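PDB 3FKJ: putative phosphosugar isomerases from Salmonella typhimurium LT2, which probably binds a phosphosugar or related carbohydrate derivative through its SIS domains and may act as an isomerase. Local coordinates for residues A[41-46]-A[67-72]. Sequence-based numbering, arbitrary orientation.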
# COMPACT_ATOMS: atom_id res chain seq x y z
N GLU A 41 -2.58 -18.69 -12.33
CA GLU A 41 -1.17 -18.37 -12.08
C GLU A 41 -0.97 -17.03 -11.37
O GLU A 41 0.04 -16.83 -10.69
CB GLU A 41 -0.41 -18.36 -13.41
CG GLU A 41 -0.20 -19.74 -13.98
CD GLU A 41 0.19 -19.71 -15.44
OE1 GLU A 41 0.90 -18.79 -15.88
OE2 GLU A 41 -0.27 -20.59 -16.17
N ARG A 42 -1.93 -16.12 -11.57
CA ARG A 42 -1.89 -14.77 -11.00
C ARG A 42 -3.29 -14.38 -10.60
O ARG A 42 -4.26 -14.72 -11.29
CB ARG A 42 -1.36 -13.76 -12.01
CG ARG A 42 -0.06 -14.14 -12.66
CD ARG A 42 0.48 -12.99 -13.46
NE ARG A 42 0.99 -11.91 -12.59
CZ ARG A 42 2.29 -11.68 -12.32
NH1 ARG A 42 3.25 -12.43 -12.84
NH2 ARG A 42 2.61 -10.66 -11.51
N VAL A 43 -3.40 -13.70 -9.47
CA VAL A 43 -4.62 -13.05 -9.02
C VAL A 43 -4.36 -11.54 -8.90
O VAL A 43 -3.25 -11.13 -8.47
CB VAL A 43 -5.07 -13.61 -7.62
CG1 VAL A 43 -6.39 -13.01 -7.19
CG2 VAL A 43 -5.17 -15.11 -7.70
N TRP A 44 -5.34 -10.74 -9.32
CA TRP A 44 -5.43 -9.34 -8.93
C TRP A 44 -6.70 -9.10 -8.17
O TRP A 44 -7.80 -9.51 -8.58
CB TRP A 44 -5.41 -8.39 -10.13
CG TRP A 44 -4.07 -8.15 -10.69
CD1 TRP A 44 -3.20 -7.14 -10.34
CD2 TRP A 44 -3.41 -8.92 -11.67
NE1 TRP A 44 -2.05 -7.24 -11.05
CE2 TRP A 44 -2.16 -8.30 -11.91
CE3 TRP A 44 -3.75 -10.08 -12.37
CZ2 TRP A 44 -1.24 -8.81 -12.84
CZ3 TRP A 44 -2.85 -10.57 -13.32
CH2 TRP A 44 -1.59 -9.94 -13.53
N PHE A 45 -6.53 -8.43 -7.04
CA PHE A 45 -7.60 -7.75 -6.34
C PHE A 45 -7.70 -6.29 -6.80
O PHE A 45 -6.74 -5.53 -6.68
CB PHE A 45 -7.33 -7.79 -4.86
CG PHE A 45 -7.32 -9.17 -4.32
CD1 PHE A 45 -8.51 -9.87 -4.17
CD2 PHE A 45 -6.11 -9.78 -3.97
CE1 PHE A 45 -8.50 -11.16 -3.66
CE2 PHE A 45 -6.09 -11.07 -3.47
CZ PHE A 45 -7.30 -11.76 -3.31
N VAL A 46 -8.86 -5.93 -7.35
CA VAL A 46 -9.03 -4.65 -7.96
C VAL A 46 -10.31 -3.96 -7.47
O VAL A 46 -11.40 -4.51 -7.49
CB VAL A 46 -8.93 -4.73 -9.51
CG1 VAL A 46 -8.86 -3.31 -10.15
CG2 VAL A 46 -7.68 -5.56 -9.94
N SER A 67 2.82 -20.22 -2.49
CA SER A 67 4.18 -20.26 -3.04
C SER A 67 4.29 -20.07 -4.54
O SER A 67 5.35 -19.68 -5.05
CB SER A 67 4.87 -21.59 -2.67
OG SER A 67 4.92 -21.71 -1.26
N LYS A 68 3.22 -20.38 -5.28
CA LYS A 68 3.29 -20.31 -6.74
C LYS A 68 2.65 -19.05 -7.31
O LYS A 68 3.02 -18.56 -8.35
CB LYS A 68 2.62 -21.51 -7.37
CG LYS A 68 3.23 -22.87 -7.01
CD LYS A 68 2.38 -23.97 -7.67
CE LYS A 68 2.77 -25.36 -7.28
NZ LYS A 68 2.11 -26.33 -8.21
N LEU A 69 1.67 -18.53 -6.59
CA LEU A 69 0.86 -17.44 -7.08
C LEU A 69 1.55 -16.09 -7.03
O LEU A 69 2.23 -15.76 -6.06
CB LEU A 69 -0.37 -17.37 -6.19
CG LEU A 69 -1.70 -17.02 -6.76
CD1 LEU A 69 -2.09 -18.14 -7.69
CD2 LEU A 69 -2.68 -16.90 -5.59
N ALA A 70 1.34 -15.30 -8.08
CA ALA A 70 1.67 -13.89 -8.06
C ALA A 70 0.35 -13.16 -7.74
O ALA A 70 -0.66 -13.41 -8.41
CB ALA A 70 2.24 -13.46 -9.39
N VAL A 71 0.38 -12.31 -6.70
CA VAL A 71 -0.81 -11.64 -6.17
C VAL A 71 -0.68 -10.11 -6.26
O VAL A 71 0.27 -9.53 -5.72
CB VAL A 71 -1.12 -12.10 -4.73
CG1 VAL A 71 -2.35 -11.40 -4.18
CG2 VAL A 71 -1.34 -13.63 -4.72
N GLY A 72 -1.63 -9.50 -6.97
CA GLY A 72 -1.71 -8.07 -7.18
C GLY A 72 -2.86 -7.46 -6.42
O GLY A 72 -3.82 -8.15 -6.07
O HOH W 1 2.62 -16.92 -11.38
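Two parallel strands of the SIS-domain sheet pair here, 42-47 and 70-75, joined by a right-handed beta-alpha-beta crossover that includes helix 56-65. Strand 70-75 is outermost in the sheet within this chain; strand 42-47 has strand 91-97 on its other flank. The backbone ladder starts with Ala70 N giving its hydrogen to Glu41 O, at 3.3 Å. Val43 then bonds in both directions: its N reaches Ala70 O at 3.0 Å and its O accepts from Gly72 N at 2.7 Å. Phe45 N then bonds to Gly72 O, standing 45° out of that carbonyl plane, and the ladder runs on to Ile74. A water bonded to Glu41 O also makes a weak bond to Lys68 O.

On one face of the sheet, Arg42 bends at chi3 (72°) and lays its guanidinium over the methyl of Ala70. Ala70 CB sits over the centre of the flat group, 3.4 Å from Arg42 CZ. Arg42 NH1 is bonded to Leu69 O of the second subunit, and the reciprocal bond is also made, so this edge of the sheet is part of the dimer contact. Further along the same face, the indole of Trp44 leans obliquely on the backbone of Gly72, with Trp44 CD1 3.6 Å from Gly72 CA.

On the other face Val43, Phe45, Leu69 and Val71 make an apolar patch against helix 56-65, whose Leu62 touches Leu69 and Val71. Val43 CG2 meets Leu69 CD2 at 3.7 Å. Val43 CG1, anti to the backbone N (chi1 -176°), lies over one face of the Phe45 ring, toward its rim. Val71 CG1 meets that ring at its edge, 3.8 Å from Phe45 CE2.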